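Local atomic coordinates of ThiJ/PfpI family protein (Francisella tularensis subsp. novicida, PDB entry 4P5P), a protein that probably acts as a glyoxalase III of the DJ-1/PfpI family and is classed as a cysteine protease and virulence factor. Residues Pro31-Ile36 with Asp67-Asp72; Asn41-Ser46 with Lys91-Ile96; Glu163-Leu168 with Ser191-Tyr196; Lys202-Gln207 with Thr213-Ala218; Asp12-Ser17 with Thr104-Pro109. All blocks are in the same frame, centred on the assembly; numbering follows the deposited sequence.

Interaction 1 (Pro31-Ile36 with Asp67-Asp72)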
# COMPACT_ATOMS: atom_id res chain seq x y z
N PRO A 31 3.41 -9.95 0.82
CA PRO A 31 2.18 -10.08 1.62
C PRO A 31 1.14 -11.02 0.99
O PRO A 31 0.43 -11.72 1.71
CB PRO A 31 1.68 -8.64 1.73
CG PRO A 31 2.88 -7.80 1.48
CD PRO A 31 3.67 -8.55 0.46
N TYR A 32 1.07 -11.06 -0.34
CA TYR A 32 0.17 -11.99 -1.02
C TYR A 32 0.42 -13.42 -0.58
O TYR A 32 -0.49 -14.10 -0.13
CB TYR A 32 0.33 -11.87 -2.53
CG TYR A 32 -0.67 -12.69 -3.33
CD1 TYR A 32 -1.91 -12.17 -3.64
CD2 TYR A 32 -0.38 -13.99 -3.75
CE1 TYR A 32 -2.83 -12.91 -4.36
CE2 TYR A 32 -1.30 -14.74 -4.46
CZ TYR A 32 -2.53 -14.19 -4.76
OH TYR A 32 -3.47 -14.89 -5.47
N TYR A 33 1.65 -13.88 -0.70
CA TYR A 33 1.91 -15.28 -0.37
C TYR A 33 1.95 -15.54 1.13
O TYR A 33 1.76 -16.67 1.57
CB TYR A 33 3.22 -15.74 -1.03
CG TYR A 33 3.08 -15.96 -2.52
CD1 TYR A 33 2.23 -16.93 -3.03
CD2 TYR A 33 3.79 -15.18 -3.42
CE1 TYR A 33 2.10 -17.13 -4.39
CE2 TYR A 33 3.68 -15.39 -4.79
CZ TYR A 33 2.83 -16.36 -5.26
OH TYR A 33 2.70 -16.57 -6.62
N SER A 34 2.19 -14.50 1.94
CA SER A 34 2.20 -14.67 3.39
C SER A 34 0.79 -14.83 3.95
O SER A 34 0.57 -15.54 4.94
CB SER A 34 2.87 -13.47 4.07
OG SER A 34 2.76 -13.58 5.47
N ILE A 35 -0.16 -14.15 3.31
CA ILE A 35 -1.53 -14.11 3.80
C ILE A 35 -2.43 -15.19 3.21
O ILE A 35 -3.26 -15.77 3.92
CB ILE A 35 -2.14 -12.72 3.53
CG1 ILE A 35 -1.42 -11.68 4.38
CG2 ILE A 35 -3.64 -12.69 3.86
CD1 ILE A 35 -1.66 -10.26 3.94
N ILE A 36 -2.28 -15.48 1.92
CA ILE A 36 -3.21 -16.39 1.24
C ILE A 36 -3.20 -17.80 1.82
O ILE A 36 -2.14 -18.37 2.12
CB ILE A 36 -2.89 -16.46 -0.28
CG1 ILE A 36 -4.05 -17.09 -1.05
CG2 ILE A 36 -1.57 -17.21 -0.54
CD1 ILE A 36 -3.93 -16.95 -2.55
N ASP A 67 9.41 -13.87 -8.52
CA ASP A 67 9.46 -14.79 -9.65
C ASP A 67 8.26 -15.75 -9.62
O ASP A 67 7.68 -16.05 -10.66
CB ASP A 67 10.77 -15.58 -9.66
CG ASP A 67 11.95 -14.77 -10.16
OD1 ASP A 67 11.76 -13.67 -10.73
OD2 ASP A 67 13.09 -15.25 -10.00
N LYS A 68 7.92 -16.25 -8.44
CA LYS A 68 6.79 -17.17 -8.30
C LYS A 68 5.51 -16.51 -8.78
O LYS A 68 4.72 -17.11 -9.52
CB LYS A 68 6.64 -17.61 -6.84
CG LYS A 68 5.52 -18.60 -6.59
CD LYS A 68 5.38 -18.91 -5.10
CE LYS A 68 4.16 -19.78 -4.81
NZ LYS A 68 4.31 -21.15 -5.35
N PHE A 69 5.31 -15.27 -8.35
CA PHE A 69 4.14 -14.49 -8.70
C PHE A 69 4.03 -14.31 -10.22
O PHE A 69 2.98 -14.57 -10.81
CB PHE A 69 4.22 -13.14 -7.99
CG PHE A 69 2.95 -12.35 -8.01
CD1 PHE A 69 2.05 -12.45 -6.97
CD2 PHE A 69 2.69 -11.46 -9.02
CE1 PHE A 69 0.89 -11.70 -6.96
CE2 PHE A 69 1.53 -10.70 -9.02
CZ PHE A 69 0.64 -10.83 -7.99
N LEU A 70 5.14 -13.94 -10.84
CA LEU A 70 5.16 -13.62 -12.26
C LEU A 70 5.08 -14.87 -13.13
O LEU A 70 4.76 -14.78 -14.32
CB LEU A 70 6.43 -12.83 -12.59
CG LEU A 70 6.64 -11.49 -11.87
CD1 LEU A 70 8.13 -11.12 -11.83
CD2 LEU A 70 5.81 -10.41 -12.52
N ALA A 71 5.37 -16.03 -12.54
CA ALA A 71 5.31 -17.29 -13.28
C ALA A 71 3.91 -17.91 -13.30
O ALA A 71 3.65 -18.81 -14.09
CB ALA A 71 6.29 -18.28 -12.71
N ASP A 72 3.03 -17.43 -12.43
CA ASP A 72 1.66 -17.91 -12.32
C ASP A 72 0.81 -17.22 -13.39
O ASP A 72 0.67 -16.00 -13.37
CB ASP A 72 1.15 -17.64 -10.89
CG ASP A 72 -0.30 -18.06 -10.66
OD1 ASP A 72 -1.12 -17.99 -11.59
OD2 ASP A 72 -0.64 -18.46 -9.52
O HOH W 1 0.94 -18.55 -7.31
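The side chain of Y33 reaches between the two helical turns, with K68 over one face of its ring and Y32 CD2 over the opposite one. The lysine chain runs extended from its backbone as far as CE and bends only at its last torsion; its methylenes slide across the tyrosine, CD standing 3.9 Å from the centroid of the Y33 ring and 21° off the ring normal, a CH-pi contact. CE comes nearer the rim, 3.4 Å from Y33 CE1. At the far end of the ring, Y33 OH meets F69 CA at 3.3 Å, and Y33 CE2 touches F69 CB at 3.9 Å. The hydroxyl makes no direct hydrogen bond to the other segment; a water in the plane of the ring joins it to D72, 2.7 Å from Y33 OH and donating to D72 OD2. F69 CG is anti to the backbone N (chi1 -167°), which directs the ring toward helix 26-35, where its edge points into the face of Y32. This T-shaped pair has centroids 5.5 Å apart and planes at 89°, with F69 CE1 4.1 Å from Y32 CG. The two helical turns run nearly perpendicular, and the aromatic side chains fill the gap between them. L75 and M79 of helix 73-80 border F69, I42 and I44 of strand 40-46 lie against Y32, and A216 of helix 212-222 packs on P31 and I35.

Interaction 2 (Asn41-Ser46 with Lys91-Ile96)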
# COMPACT_ATOMS: atom_id res chain seq x y z
N ASN A 41 -8.97 -15.43 0.87
CA ASN A 41 -8.89 -15.08 -0.54
C ASN A 41 -8.33 -13.68 -0.70
O ASN A 41 -8.65 -12.80 0.09
CB ASN A 41 -10.28 -15.19 -1.18
CG ASN A 41 -10.32 -14.70 -2.60
OD1 ASN A 41 -9.87 -15.39 -3.52
ND2 ASN A 41 -10.89 -13.50 -2.81
N ILE A 42 -7.49 -13.47 -1.71
CA ILE A 42 -6.97 -12.15 -2.01
C ILE A 42 -7.29 -11.78 -3.44
O ILE A 42 -6.97 -12.52 -4.38
CB ILE A 42 -5.45 -12.07 -1.81
CG1 ILE A 42 -5.08 -12.47 -0.39
CG2 ILE A 42 -4.96 -10.64 -2.11
CD1 ILE A 42 -3.59 -12.52 -0.13
N ASP A 43 -7.90 -10.61 -3.60
CA ASP A 43 -8.13 -10.01 -4.92
C ASP A 43 -7.23 -8.80 -5.06
O ASP A 43 -6.98 -8.11 -4.09
CB ASP A 43 -9.60 -9.61 -5.10
CG ASP A 43 -10.54 -10.80 -5.10
OD1 ASP A 43 -10.11 -11.92 -5.44
OD2 ASP A 43 -11.72 -10.61 -4.77
N ILE A 44 -6.74 -8.58 -6.27
CA ILE A 44 -5.82 -7.49 -6.56
C ILE A 44 -6.45 -6.53 -7.56
O ILE A 44 -7.03 -6.96 -8.55
CB ILE A 44 -4.50 -8.04 -7.13
CG1 ILE A 44 -3.82 -8.95 -6.10
CG2 ILE A 44 -3.56 -6.91 -7.55
CD1 ILE A 44 -2.70 -9.81 -6.68
N VAL A 45 -6.32 -5.24 -7.28
CA VAL A 45 -6.73 -4.19 -8.21
C VAL A 45 -5.68 -3.10 -8.29
O VAL A 45 -4.82 -2.99 -7.41
CB VAL A 45 -8.07 -3.53 -7.81
CG1 VAL A 45 -9.18 -4.56 -7.84
CG2 VAL A 45 -7.97 -2.87 -6.44
N SER A 46 -5.75 -2.30 -9.34
CA SER A 46 -4.94 -1.10 -9.44
C SER A 46 -5.85 0.10 -9.52
O SER A 46 -7.06 -0.03 -9.68
CB SER A 46 -4.03 -1.15 -10.66
OG SER A 46 -4.78 -1.10 -11.87
N LYS A 91 -17.92 -3.89 -0.10
CA LYS A 91 -18.71 -4.62 0.89
C LYS A 91 -18.29 -6.09 1.00
O LYS A 91 -18.47 -6.72 2.04
CB LYS A 91 -20.20 -4.55 0.53
CG LYS A 91 -20.75 -3.13 0.42
CD LYS A 91 -20.71 -2.41 1.74
CE LYS A 91 -21.44 -1.07 1.68
NZ LYS A 91 -21.40 -0.37 3.00
N GLU A 92 -17.70 -6.59 -0.08
CA GLU A 92 -17.29 -7.99 -0.17
C GLU A 92 -16.03 -8.30 0.63
O GLU A 92 -15.69 -9.47 0.85
CB GLU A 92 -17.06 -8.37 -1.64
CG GLU A 92 -18.30 -8.33 -2.52
CD GLU A 92 -19.00 -9.68 -2.61
OE1 GLU A 92 -20.25 -9.70 -2.59
OE2 GLU A 92 -18.31 -10.72 -2.70
N TYR A 93 -15.32 -7.26 1.06
CA TYR A 93 -13.98 -7.42 1.64
C TYR A 93 -13.92 -7.12 3.13
O TYR A 93 -14.68 -6.32 3.65
CB TYR A 93 -12.99 -6.53 0.86
CG TYR A 93 -12.90 -6.94 -0.58
CD1 TYR A 93 -12.10 -7.99 -0.97
CD2 TYR A 93 -13.69 -6.32 -1.55
CE1 TYR A 93 -12.05 -8.40 -2.28
CE2 TYR A 93 -13.64 -6.72 -2.86
CZ TYR A 93 -12.84 -7.76 -3.22
OH TYR A 93 -12.80 -8.17 -4.53
N ASP A 94 -12.99 -7.81 3.79
CA ASP A 94 -12.75 -7.69 5.23
C ASP A 94 -11.54 -6.82 5.52
O ASP A 94 -11.30 -6.41 6.66
CB ASP A 94 -12.53 -9.08 5.81
CG ASP A 94 -13.67 -10.01 5.50
OD1 ASP A 94 -14.81 -9.64 5.81
OD2 ASP A 94 -13.43 -11.09 4.91
N ALA A 95 -10.77 -6.54 4.48
CA ALA A 95 -9.55 -5.76 4.63
C ALA A 95 -9.19 -5.12 3.30
O ALA A 95 -9.50 -5.68 2.24
CB ALA A 95 -8.41 -6.63 5.12
N ILE A 96 -8.53 -3.98 3.36
CA ILE A 96 -7.99 -3.31 2.19
C ILE A 96 -6.53 -2.98 2.49
O ILE A 96 -6.21 -2.41 3.55
CB ILE A 96 -8.83 -2.05 1.80
CG1 ILE A 96 -8.39 -1.50 0.44
CG2 ILE A 96 -8.81 -0.98 2.88
CD1 ILE A 96 -9.35 -0.47 -0.16
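Y93 and D43 meet through one short hydrogen bond: Y93 OH donates to D43 OD2 at 2.7 Å. The phenol comes to the anti lone pair of OD2, the one turned away from OD1, and the carboxylate reaches the ring at its edge rather than over a face. Their planes stand 83° apart, so the acid is set crosswise to the tyrosine. Around the bond the packing is carried by the same two side chains, with Y93 CE1 3.3 Å from D43 OD2 and 3.9 Å from D43 CB. Y93 CG is anti to its carbonyl carbon (chi1 -62°), and from there the tyrosine side chain and the D43 carboxylate together bridge the 9.2 Å between the CA atoms of D43 and Y93. Strands 40-46 and 95-98 belong to the parallel part of the mixed central sheet of the flavodoxin-like fold but are not neighbours in it: strand 2-8 runs between them, bonded through its backbone to D43, and Y93 packs on its L5. The tyrosine, in the loop just ahead of strand 95-98, thus bridges over the intervening strand to the second strand along. In one of the two conformers of N41, its amide can donate from within the strand to the other carboxylate oxygen, D43 OD1, arriving from above the carboxylate plane. The backbone O of Y93 accepts from K124 NZ.

Interaction 3 (Glu163-Leu168 with Ser191-Tyr196)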
# COMPACT_ATOMS: atom_id res chain seq x y z
N GLU A 163 14.08 8.42 2.07
CA GLU A 163 13.86 9.17 0.83
C GLU A 163 15.12 9.95 0.41
O GLU A 163 15.45 10.04 -0.78
CB GLU A 163 12.67 10.13 0.99
CG GLU A 163 12.06 10.57 -0.34
CD GLU A 163 11.23 9.46 -0.99
OE1 GLU A 163 10.03 9.36 -0.65
OE2 GLU A 163 11.76 8.70 -1.83
N LYS A 164 15.84 10.50 1.38
CA LYS A 164 17.09 11.21 1.11
C LYS A 164 18.19 10.26 0.63
O LYS A 164 18.94 10.58 -0.29
CB LYS A 164 17.52 11.97 2.37
CG LYS A 164 18.71 12.89 2.15
CD LYS A 164 19.01 13.72 3.39
CE LYS A 164 20.28 14.53 3.21
NZ LYS A 164 20.47 15.55 4.28
N ILE A 165 18.28 9.10 1.26
CA ILE A 165 19.27 8.10 0.87
C ILE A 165 19.11 7.69 -0.59
O ILE A 165 20.11 7.52 -1.29
CB ILE A 165 19.19 6.86 1.78
CG1 ILE A 165 19.67 7.22 3.19
CG2 ILE A 165 20.02 5.71 1.24
CD1 ILE A 165 19.32 6.20 4.25
N VAL A 166 17.88 7.51 -1.06
CA VAL A 166 17.65 7.08 -2.45
C VAL A 166 17.61 8.26 -3.43
O VAL A 166 17.41 8.07 -4.64
CB VAL A 166 16.34 6.26 -2.58
CG1 VAL A 166 16.40 5.01 -1.72
CG2 VAL A 166 15.12 7.10 -2.23
N GLY A 167 17.80 9.47 -2.91
CA GLY A 167 17.98 10.65 -3.74
C GLY A 167 16.74 11.21 -4.41
O GLY A 167 16.84 11.87 -5.45
N LEU A 168 15.57 10.99 -3.82
CA LEU A 168 14.32 11.39 -4.45
C LEU A 168 13.54 12.41 -3.64
O LEU A 168 12.39 12.69 -3.96
CB LEU A 168 13.45 10.15 -4.70
CG LEU A 168 14.02 9.17 -5.74
CD1 LEU A 168 13.25 7.86 -5.72
CD2 LEU A 168 13.98 9.79 -7.14
N SER A 191 15.24 2.80 12.33
CA SER A 191 16.43 3.10 11.54
C SER A 191 16.23 2.65 10.09
O SER A 191 15.42 1.76 9.82
CB SER A 191 17.64 2.40 12.14
OG SER A 191 18.83 2.87 11.56
N GLU A 192 16.96 3.26 9.16
CA GLU A 192 16.75 2.98 7.72
C GLU A 192 16.83 1.49 7.34
O GLU A 192 17.71 0.75 7.79
CB GLU A 192 17.73 3.76 6.85
CG GLU A 192 19.21 3.38 7.00
CD GLU A 192 20.00 4.34 7.86
OE1 GLU A 192 19.37 5.15 8.59
OE2 GLU A 192 21.25 4.29 7.82
N TRP A 193 15.86 1.08 6.52
CA TRP A 193 15.78 -0.27 5.97
C TRP A 193 15.57 -1.35 7.02
O TRP A 193 15.71 -2.54 6.72
CB TRP A 193 17.03 -0.59 5.16
CG TRP A 193 17.49 0.56 4.33
CD1 TRP A 193 18.72 1.14 4.35
CD2 TRP A 193 16.71 1.29 3.37
NE1 TRP A 193 18.76 2.18 3.46
CE2 TRP A 193 17.55 2.29 2.84
CE3 TRP A 193 15.40 1.18 2.90
CZ2 TRP A 193 17.11 3.18 1.85
CZ3 TRP A 193 14.97 2.06 1.92
CH2 TRP A 193 15.82 3.05 1.42
N GLN A 194 15.20 -0.94 8.23
CA GLN A 194 14.80 -1.87 9.27
C GLN A 194 13.29 -2.12 9.23
O GLN A 194 12.53 -1.22 8.90
CB GLN A 194 15.19 -1.33 10.65
CG GLN A 194 16.67 -1.09 10.78
CD GLN A 194 17.46 -2.37 10.75
OE1 GLN A 194 17.48 -3.12 11.72
NE2 GLN A 194 18.11 -2.64 9.62
N SER A 195 12.88 -3.33 9.56
CA SER A 195 11.47 -3.68 9.60
C SER A 195 10.78 -2.92 10.73
O SER A 195 11.24 -2.91 11.88
CB SER A 195 11.28 -5.18 9.79
OG SER A 195 9.91 -5.54 9.80
N TYR A 196 9.67 -2.26 10.39
CA TYR A 196 8.94 -1.44 11.34
C TYR A 196 7.47 -1.38 10.96
O TYR A 196 7.12 -0.93 9.87
CB TYR A 196 9.52 -0.04 11.40
CG TYR A 196 9.03 0.80 12.56
CD1 TYR A 196 9.28 0.41 13.87
CD2 TYR A 196 8.34 1.98 12.36
CE1 TYR A 196 8.86 1.18 14.94
CE2 TYR A 196 7.91 2.76 13.43
CZ TYR A 196 8.17 2.35 14.71
OH TYR A 196 7.74 3.12 15.78
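The last turn of helix 160-165, closed by a Schellman motif at G167, faces a type II beta turn from S191 to Q194, with the CA atoms of I165 and E192 8.9 Å apart. W193 holds the positive-phi corner of that turn and sends its indole toward the helix end. Two aliphatic side chains meet the benzo edge of the ring: I165 CG2 lies in the ring plane, 3.9 Å from W193 CZ2, and V166 CG1 is 3.7 Å from W193 CH2. The other branch of I165 leads elsewhere, CD1 resting 3.9 Å from E192 CB. With chi1 at 66°, E192 also sets its CG against I165 CD1, and CB of E192 lies over one face of the W193 ring, toward its rim. The carboxylate is held by N161, and W193 N donates to E162 OE2, both from the helix. Across the two segments no polar bond forms; this is a surface hydrophobic contact, and directional hold comes from the flanking bonds to N161 and E162.

Interaction 4 (Lys202-Gln207 with Thr213-Ala218)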
# COMPACT_ATOMS: atom_id res chain seq x y z
N LYS A 202 -6.74 -1.02 14.08
CA LYS A 202 -6.75 -1.88 12.89
C LYS A 202 -6.31 -1.13 11.63
O LYS A 202 -6.51 -1.61 10.52
CB LYS A 202 -8.12 -2.51 12.69
CG LYS A 202 -8.47 -3.58 13.73
CD LYS A 202 -9.75 -4.27 13.32
CE LYS A 202 -10.09 -5.44 14.18
NZ LYS A 202 -11.35 -6.07 13.68
N ILE A 203 -5.66 0.01 11.81
CA ILE A 203 -4.91 0.66 10.75
C ILE A 203 -3.46 0.24 10.93
O ILE A 203 -2.82 0.60 11.92
CB ILE A 203 -5.03 2.19 10.80
CG1 ILE A 203 -6.49 2.60 10.60
CG2 ILE A 203 -4.12 2.82 9.73
CD1 ILE A 203 -6.76 4.08 10.87
N ILE A 204 -2.95 -0.53 9.98
CA ILE A 204 -1.64 -1.14 10.06
C ILE A 204 -0.76 -0.52 9.00
O ILE A 204 -1.06 -0.60 7.81
CB ILE A 204 -1.73 -2.67 9.87
CG1 ILE A 204 -2.62 -3.27 10.97
CG2 ILE A 204 -0.33 -3.28 9.91
CD1 ILE A 204 -3.00 -4.71 10.73
N THR A 205 0.32 0.11 9.43
CA THR A 205 1.25 0.73 8.49
C THR A 205 2.66 0.16 8.67
O THR A 205 3.02 -0.34 9.74
CB THR A 205 1.27 2.27 8.64
OG1 THR A 205 1.51 2.64 10.00
CG2 THR A 205 -0.07 2.90 8.22
N ALA A 206 3.43 0.20 7.60
CA ALA A 206 4.76 -0.40 7.57
C ALA A 206 5.69 0.53 6.81
O ALA A 206 5.27 1.26 5.92
CB ALA A 206 4.72 -1.78 6.94
N GLN A 207 6.96 0.52 7.18
CA GLN A 207 7.86 1.59 6.78
C GLN A 207 8.48 1.44 5.39
O GLN A 207 8.62 2.43 4.68
CB GLN A 207 8.97 1.70 7.82
CG GLN A 207 9.93 2.85 7.60
CD GLN A 207 10.90 3.00 8.75
OE1 GLN A 207 10.57 2.68 9.89
NE2 GLN A 207 12.11 3.46 8.45
N THR A 213 7.25 -8.63 5.53
CA THR A 213 6.94 -9.87 6.24
C THR A 213 6.12 -9.61 7.49
O THR A 213 5.05 -10.19 7.68
CB THR A 213 8.23 -10.63 6.62
OG1 THR A 213 8.85 -11.14 5.44
CG2 THR A 213 7.94 -11.80 7.55
N ASP A 214 6.62 -8.74 8.35
CA ASP A 214 5.95 -8.45 9.61
C ASP A 214 4.64 -7.70 9.37
O ASP A 214 3.71 -7.81 10.15
CB ASP A 214 6.86 -7.65 10.52
CG ASP A 214 7.80 -8.53 11.34
OD1 ASP A 214 7.88 -9.75 11.08
OD2 ASP A 214 8.45 -8.00 12.26
N PHE A 215 4.60 -6.94 8.28
CA PHE A 215 3.40 -6.25 7.85
C PHE A 215 2.30 -7.27 7.60
O PHE A 215 1.20 -7.16 8.14
CB PHE A 215 3.72 -5.42 6.59
CG PHE A 215 2.54 -4.73 5.94
CD1 PHE A 215 1.80 -3.77 6.62
CD2 PHE A 215 2.24 -4.97 4.60
CE1 PHE A 215 0.76 -3.11 5.99
CE2 PHE A 215 1.21 -4.31 3.98
CZ PHE A 215 0.48 -3.38 4.66
N ALA A 216 2.63 -8.27 6.79
CA ALA A 216 1.67 -9.32 6.47
C ALA A 216 1.24 -10.10 7.71
O ALA A 216 0.06 -10.45 7.85
CB ALA A 216 2.27 -10.27 5.44
N LYS A 217 2.20 -10.39 8.58
CA LYS A 217 1.90 -11.09 9.83
C LYS A 217 0.86 -10.32 10.65
O LYS A 217 -0.10 -10.91 11.16
CB LYS A 217 3.16 -11.28 10.66
CG LYS A 217 4.16 -12.27 10.09
CD LYS A 217 5.45 -12.29 10.92
CE LYS A 217 6.47 -13.28 10.37
NZ LYS A 217 7.78 -13.16 11.06
N ALA A 218 1.06 -9.02 10.78
CA ALA A 218 0.15 -8.16 11.54
C ALA A 218 -1.25 -8.13 10.92
O ALA A 218 -2.25 -8.20 11.63
CB ALA A 218 0.71 -6.78 11.62
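A206 CB presses on the F215 ring at 3.5 Å from F215 CD1, the tightest point between strand 203-206 and helix 212-222. F215 CG is anti to the backbone N (chi1 175°), which swings the ring across under the strand at a slant; its edge then meets the backbone, with F215 CE1 3.6 Å from I204 O in the ring plane. I204 fills the next step. Its CG2 branch divides between two partners, 3.9 Å from F215 CD1 and 4.0 Å from A218 CB, while its other branch carries CD1 to 3.7 Å from A218 O. No hydrogen bond crosses the interface, and the fit is between one aromatic ring, a branched isoleucine and two alanine methyls. The outer side of the helix differs: there K217 NZ and D214 OD1 form a weak salt bridge at 3.4 Å, with K217 exposed and D214 partly so. Neither touches strand 203-206, though D214 rests on V197 of the edge strand. A216 turns away from the strand toward helix 26-35. The short segments run nearly antiparallel, at 171°, with axes 8.6 Å apart. A strand leading through a short connection to a helix that folds back over the sheet is the strand-helix unit of the flavodoxin-like alpha/beta sandwich, here its C-terminal one.

Interaction 5 (Asp12-Ser17 with Thr104-Pro109)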
# COMPACT_ATOMS: atom_id res chain seq x y z
N ASP A 12 3.26 5.40 -13.63
CA ASP A 12 4.50 4.77 -14.08
C ASP A 12 5.67 5.71 -14.36
O ASP A 12 6.71 5.25 -14.81
CB ASP A 12 4.25 3.92 -15.34
CG ASP A 12 3.84 4.75 -16.56
OD1 ASP A 12 3.45 5.92 -16.42
OD2 ASP A 12 3.86 4.21 -17.68
N VAL A 13 5.54 7.00 -14.08
CA VAL A 13 6.64 7.94 -14.33
C VAL A 13 6.97 8.73 -13.07
O VAL A 13 6.09 9.20 -12.35
CB VAL A 13 6.31 8.94 -15.46
CG1 VAL A 13 7.44 9.96 -15.63
CG2 VAL A 13 6.07 8.20 -16.75
N MET A 14 8.26 8.86 -12.82
CA MET A 14 8.75 9.54 -11.64
C MET A 14 8.68 11.05 -11.86
O MET A 14 9.65 11.69 -12.26
CB MET A 14 10.18 9.08 -11.33
CG MET A 14 10.63 9.39 -9.92
SD MET A 14 9.99 8.26 -8.67
CE MET A 14 11.14 6.89 -8.78
N GLY A 15 7.51 11.63 -11.62
CA GLY A 15 7.36 13.08 -11.70
C GLY A 15 7.58 13.64 -13.10
O GLY A 15 7.00 13.16 -14.06
N ASN A 16 8.41 14.69 -13.20
CA ASN A 16 8.67 15.35 -14.48
C ASN A 16 9.88 14.78 -15.22
O ASN A 16 10.20 15.20 -16.33
CB ASN A 16 8.88 16.86 -14.27
CG ASN A 16 7.65 17.54 -13.73
OD1 ASN A 16 7.72 18.29 -12.76
ND2 ASN A 16 6.50 17.29 -14.35
N SER A 17 10.54 13.82 -14.59
CA SER A 17 11.64 13.11 -15.24
C SER A 17 11.10 12.05 -16.19
O SER A 17 9.89 11.84 -16.30
CB SER A 17 12.54 12.47 -14.19
OG SER A 17 11.95 11.30 -13.66
N THR A 104 2.74 5.48 -6.21
CA THR A 104 1.64 5.79 -5.30
C THR A 104 1.57 7.27 -4.92
O THR A 104 0.49 7.78 -4.60
CB THR A 104 1.74 4.99 -3.99
OG1 THR A 104 2.98 5.30 -3.34
CG2 THR A 104 1.69 3.49 -4.24
N MET A 105 2.71 7.95 -4.93
CA MET A 105 2.75 9.35 -4.50
C MET A 105 1.95 10.24 -5.43
O MET A 105 1.52 11.32 -5.03
CB MET A 105 4.19 9.83 -4.39
CG MET A 105 4.97 9.12 -3.31
SD MET A 105 4.44 9.54 -1.63
CE MET A 105 5.25 11.11 -1.38
N TRP A 106 1.73 9.78 -6.67
CA TRP A 106 1.05 10.58 -7.68
C TRP A 106 -0.40 10.18 -7.93
O TRP A 106 -1.14 10.95 -8.52
CB TRP A 106 1.82 10.52 -9.01
CG TRP A 106 3.06 11.35 -9.00
CD1 TRP A 106 3.16 12.68 -9.28
CD2 TRP A 106 4.40 10.91 -8.70
NE1 TRP A 106 4.46 13.11 -9.17
CE2 TRP A 106 5.25 12.04 -8.82
CE3 TRP A 106 4.96 9.69 -8.34
CZ2 TRP A 106 6.62 11.98 -8.59
CZ3 TRP A 106 6.34 9.62 -8.11
CH2 TRP A 106 7.15 10.76 -8.24
N ASP A 107 -0.81 8.98 -7.51
CA ASP A 107 -2.22 8.61 -7.73
C ASP A 107 -2.97 8.03 -6.53
O ASP A 107 -4.16 7.77 -6.64
CB ASP A 107 -2.36 7.65 -8.94
CG ASP A 107 -1.72 6.28 -8.74
OD1 ASP A 107 -1.03 6.03 -7.74
OD2 ASP A 107 -1.91 5.44 -9.65
N PHE A 108 -2.33 7.90 -5.37
CA PHE A 108 -3.07 7.49 -4.18
C PHE A 108 -3.72 8.64 -3.37
O PHE A 108 -4.85 8.49 -2.93
CB PHE A 108 -2.18 6.70 -3.22
CG PHE A 108 -2.05 5.22 -3.51
CD1 PHE A 108 -2.47 4.67 -4.72
CD2 PHE A 108 -1.49 4.37 -2.56
CE1 PHE A 108 -2.37 3.30 -4.94
CE2 PHE A 108 -1.38 3.04 -2.78
CZ PHE A 108 -1.81 2.48 -3.96
N PRO A 109 -2.98 9.75 -3.13
CA PRO A 109 -3.46 10.70 -2.11
C PRO A 109 -4.85 11.27 -2.34
O PRO A 109 -5.59 11.52 -1.39
CB PRO A 109 -2.44 11.84 -2.17
CG PRO A 109 -1.24 11.28 -2.77
CD PRO A 109 -1.66 10.14 -3.66
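M14 O is gripped twice from S17: the hydroxyl OG donates to it at 2.7 Å and the backbone N of S17 at 3.3 Å, closing a type II' beta turn. The bonds fix the turn that faces W106. G15 N stands over one face of the indole, 3.2 Å from W106 CZ2, and G15 CA follows at 3.4 Å from the same atom, so the peptide lies close on the ring, with V13 O more loosely over the same face. M14 reaches the ring differently, in a Met-aromatic contact: bent at chi2 (78°) and chi3, its chain brings SD to the edge, 3.8 Å from W106 CH2 and 74° off the normal of the six-membered ring. H11 also stacks with W106, and P173 touches it. D107, next in the chain, binds T9 and S10 at the root of the same loop. The arrangement joins the loop after the first strand to the short, weakly bonded helical turn after strand 95-98, both at the C-terminal ends of parallel strands, the side where flavodoxin-like folds usually place their active sites.

How the interactions relate
From the N terminus, the loop after strand 2-8 opens interaction 5, which closes 87 residues later on helix 104-107 and so encloses interactions 1 and 2. Those two cross: helix 26-35, strand 40-46, helix 64-71 and the approach to strand 95-98 contribute in alternation, and they touch where F69 and Y32 meet I44. Interactions 3 and 4 follow in series. Interaction 3 joins helix 160-165 to the loop before strand 197-200, and touches interaction 5 through L168 and M14. Interaction 4 folds the last helix onto its strand; Y196 O probably hydrogen-bonds Q207 N, linking it to interaction 3, while helix 212-222 also packs on helix 26-35, joining interaction 4 to interaction 1.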